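Long-range contact in predicted ancestral HMA domain of Pik-1 from Oryza spp. (Synthetic construct, PDB 7BNT), which is a reconstructed ancestor of the heavy-metal-associated domain in a rice immune receptor, which probably recognises effector proteins of the blast fungus: residues 9-14 / 43-48. Numbering follows the deposited sequence.
Sequences VIKVPM and RDKIEV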
ATOM      1  N   VAL B   9       3.594  -4.583  -4.108  1.00 14.14           N
ATOM      2  CA  VAL B   9       2.221  -4.963  -3.704  1.00 13.66           C
ATOM      3  C   VAL B   9       2.215  -6.466  -3.446  1.00 13.94           C
ATOM      4  O   VAL B   9       2.639  -7.236  -4.318  1.00 13.80           O
ATOM      5  CB  VAL B   9       1.184  -4.591  -4.765  1.00 13.42           C
ATOM      6  CG1 VAL B   9      -0.200  -4.980  -4.296  1.00 15.15           C
ATOM      7  CG2 VAL B   9       1.248  -3.104  -5.075  1.00 15.79           C
ATOM      8  N   ILE B  10       1.730  -6.843  -2.276  1.00 13.98           N
ATOM      9  CA  ILE B  10       1.645  -8.249  -1.834  1.00 13.47           C
ATOM     10  C   ILE B  10       0.196  -8.559  -1.457  1.00 14.40           C
ATOM     11  O   ILE B  10      -0.397  -7.841  -0.647  1.00 16.10           O
ATOM     12  CB  ILE B  10       2.623  -8.545  -0.677  1.00 15.71           C
ATOM     13  CG1 ILE B  10       4.073  -8.353  -1.126  1.00 16.95           C
ATOM     14  CG2 ILE B  10       2.397  -9.950  -0.152  1.00 18.37           C
ATOM     15  CD1 ILE B  10       5.081  -8.341   0.016  1.00 20.02           C
ATOM     16  N   LYS B  11      -0.355  -9.608  -2.044  1.00 14.63           N
ATOM     17  CA  LYS B  11      -1.689 -10.119  -1.666  1.00 16.03           C
ATOM     18  C   LYS B  11      -1.550 -10.886  -0.350  1.00 18.56           C
ATOM     19  O   LYS B  11      -0.613 -11.708  -0.215  1.00 20.28           O
ATOM     20  CB  LYS B  11      -2.265 -11.031  -2.748  1.00 19.21           C
ATOM     21  CG  LYS B  11      -3.692 -11.512  -2.463  1.00 20.92           C
ATOM     22  CD  LYS B  11      -4.357 -12.095  -3.706  1.00 25.69           C
ATOM     23  CE  LYS B  11      -5.745 -12.649  -3.487  1.00 31.13           C
ATOM     24  NZ  LYS B  11      -6.317 -13.192  -4.747  1.00 38.67           N
ATOM     25  N   VAL B  12      -2.404 -10.551   0.597  1.00 19.47           N
ATOM     26  CA  VAL B  12      -2.294 -11.121   1.959  1.00 23.91           C
ATOM     27  C   VAL B  12      -3.541 -11.911   2.267  1.00 24.27           C
ATOM     28  O   VAL B  12      -4.596 -11.661   1.703  1.00 23.54           O
ATOM     29  CB  VAL B  12      -2.047 -10.051   3.029  1.00 27.06           C
ATOM     30  CG1 VAL B  12      -0.690  -9.401   2.811  1.00 31.07           C
ATOM     31  CG2 VAL B  12      -3.166  -9.022   3.077  1.00 27.85           C
ATOM     32  N   PRO B  13      -3.423 -12.828   3.247  1.00 31.95           N
ATOM     33  CA  PRO B  13      -4.537 -13.672   3.641  1.00 30.30           C
ATOM     34  C   PRO B  13      -5.663 -12.820   4.227  1.00 26.33           C
ATOM     35  O   PRO B  13      -5.434 -11.856   4.965  1.00 27.47           O
ATOM     36  CB  PRO B  13      -3.895 -14.604   4.671  1.00 37.63           C
ATOM     37  CG  PRO B  13      -2.795 -13.749   5.259  1.00 36.62           C
ATOM     38  CD  PRO B  13      -2.212 -13.081   4.044  1.00 36.88           C
ATOM     39  N   MET B  14      -6.869 -13.220   3.859  1.00 25.41           N
ATOM     40  CA  MET B  14      -8.115 -12.566   4.269  1.00 23.24           C
ATOM     41  C   MET B  14      -8.908 -13.493   5.185  1.00 22.77           C
ATOM     42  O   MET B  14     -10.133 -13.373   5.217  1.00 24.31           O
ATOM     43  CB  MET B  14      -8.894 -12.202   3.008  1.00 23.17           C
ATOM     44  CG  MET B  14      -8.144 -11.187   2.161  1.00 22.68           C
ATOM     45  SD  MET B  14      -8.102  -9.556   2.939  1.00 22.89           S
ATOM     46  CE  MET B  14      -9.729  -8.958   2.466  1.00 24.79           C
ATOM     47  N   ARG B  43      -9.458  -4.796  -1.100  1.00 18.15           N
ATOM     48  CA  ARG B  43      -8.658  -4.411   0.084  1.00 18.16           C
ATOM     49  C   ARG B  43      -8.002  -5.667   0.666  1.00 17.07           C
ATOM     50  O   ARG B  43      -7.964  -5.850   1.909  1.00 18.52           O
ATOM     51  CB  ARG B  43      -9.547  -3.638   1.056  1.00 20.26           C
ATOM     52  CG  ARG B  43     -10.062  -2.355   0.425  1.00 24.66           C
ATOM     53  CD  ARG B  43     -10.898  -1.511   1.348  1.00 28.62           C
ATOM     54  NE  ARG B  43      -9.964  -0.607   1.985  1.00 38.18           N
ATOM     55  CZ  ARG B  43      -9.647  -0.616   3.270  1.00 29.45           C
ATOM     56  NH1 ARG B  43     -10.234  -1.463   4.108  1.00 36.78           N
ATOM     57  NH2 ARG B  43      -8.780   0.271   3.720  1.00 42.27           N
ATOM     58  N   ASP B  44      -7.408  -6.458  -0.212  1.00 16.43           N
ATOM     59  CA  ASP B  44      -6.748  -7.748   0.109  1.00 17.88           C
ATOM     60  C   ASP B  44      -5.256  -7.685  -0.223  1.00 16.61           C
ATOM     61  O   ASP B  44      -4.587  -8.740  -0.255  1.00 18.49           O
ATOM     62  CB  ASP B  44      -7.429  -8.882  -0.659  1.00 21.59           C
ATOM     63  CG  ASP B  44      -7.465  -8.752  -2.168  1.00 23.16           C
ATOM     64  OD1 ASP B  44      -7.133  -7.671  -2.676  1.00 21.78           O
ATOM     65  OD2 ASP B  44      -7.845  -9.772  -2.830  1.00 27.71           O
ATOM     66  N   LYS B  45      -4.743  -6.501  -0.498  1.00 16.26           N
ATOM     67  CA  LYS B  45      -3.330  -6.341  -0.859  1.00 15.39           C
ATOM     68  C   LYS B  45      -2.741  -5.229  -0.026  1.00 14.36           C
ATOM     69  O   LYS B  45      -3.431  -4.264   0.276  1.00 16.78           O
ATOM     70  CB  LYS B  45      -3.196  -6.056  -2.348  1.00 18.16           C
ATOM     71  CG  LYS B  45      -3.727  -7.172  -3.230  1.00 19.87           C
ATOM     72  CD  LYS B  45      -4.047  -6.725  -4.597  1.00 22.02           C
ATOM     73  CE  LYS B  45      -4.681  -7.823  -5.404  1.00 22.94           C
ATOM     74  NZ  LYS B  45      -6.139  -7.689  -5.449  1.00 25.77           N
ATOM     75  N   ILE B  46      -1.469  -5.400   0.292  1.00 14.73           N
ATOM     76  CA  ILE B  46      -0.684  -4.377   1.000  1.00 16.41           C
ATOM     77  C   ILE B  46       0.298  -3.800   0.003  1.00 14.86           C
ATOM     78  O   ILE B  46       1.078  -4.538  -0.609  1.00 15.00           O
ATOM     79  CB  ILE B  46       0.030  -4.936   2.237  1.00 18.13           C
ATOM     80  CG1 ILE B  46      -0.953  -5.581   3.221  1.00 22.99           C
ATOM     81  CG2 ILE B  46       0.865  -3.844   2.906  1.00 22.23           C
ATOM     82  CD1 ILE B  46      -0.272  -6.291   4.354  1.00 29.74           C
ATOM     83  N   GLU B  47       0.191  -2.496  -0.181  1.00 14.50           N
ATOM     84  CA  GLU B  47       1.175  -1.727  -0.964  1.00 14.08           C
ATOM     85  C   GLU B  47       2.182  -1.129   0.006  1.00 14.00           C
ATOM     86  O   GLU B  47       1.782  -0.418   0.939  1.00 14.82           O
ATOM     87  CB  GLU B  47       0.444  -0.646  -1.720  1.00 16.43           C
ATOM     88  CG  GLU B  47       1.254   0.074  -2.741  1.00 16.37           C
ATOM     89  CD  GLU B  47       0.286   0.977  -3.514  1.00 19.35           C
ATOM     90  OE1 GLU B  47       0.017   2.101  -3.065  1.00 18.11           O
ATOM     91  OE2 GLU B  47      -0.297   0.517  -4.532  1.00 23.55           O
ATOM     92  N   VAL B  48       3.454  -1.431  -0.192  0.50 13.56           N
ATOM     93  CA  VAL B  48       4.498  -0.940   0.739  0.50 13.76           C
ATOM     94  C   VAL B  48       5.540  -0.191  -0.080  0.50 13.64           C
ATOM     95  O   VAL B  48       5.908  -0.636  -1.181  0.50 16.38           O
ATOM     96  CB  VAL B  48       5.109  -2.061   1.591  0.50 16.02           C
ATOM     97  CG1 VAL B  48       5.685  -3.156   0.727  0.50 15.51           C
ATOM     98  CG2 VAL B  48       6.156  -1.522   2.549  0.50 15.45           C
TER
HETATM   99  O   HOH W   1      -7.459 -10.247  -5.341  1.00 39.78           O
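K11 CE of the 9-14 segment and K45 NZ, next in sequence to D44, lie to the same side of the D44 carboxylate plane. K11 CE stands well above that face, 3.6 Å from D44 OD2. K45 NZ, nearer the plane, meets D44 OD1 on the syn side at 2.9 Å, forming a salt bridge. A water close to the plane, at the oxygen edge, donates to D44 OD2 (2.6 Å), accepts from K45 NZ and takes a weak bond from K11 NZ. At the other end of the aspartate, bends at chi2 (-70°) and chi3 (-81°) lay M14 CG and SD across D44 CB and CA, and bring CE to R43 O. An acid suits this place because two lysines converge on it, although K11 NZ stays beyond salt-bridge range. K45 NZ also pairs with an acidic side chain on a chain of another protein in the assembly. An alanine here would keep the CB on which V9 CG1 packs, but would probably leave D44 OD1 and the outside acid without their ammonium partner and strip K11 CA of the methylene CG lying against it.

Beneath these groups the backbones run antiparallel. I10 and I46 form the hydrogen-bonded pair, I10 N to I46 O (2.9 Å) and I46 N to I10 O (2.8 Å), and V12 N extends the ladder to D44 O (3.0 Å). Where the strand begins, D44 and K45 both face V39 in a classic beta bulge. On the face opposite the lysines, branched apolar residues fit a buried site: V12 CG1 presses tightly on I46 CD1, 3.5 Å away, the two side chains meeting at about a right angle.

These are the two central strands of the four-stranded sheet of the ferredoxin-like HMA fold. Strand 70-74 flanks 6-11 and strand 33-39 flanks 45-50, while I46 rests on A23 of helix 17-28 and I10 on L58, V59 and L62 of helix 55-65.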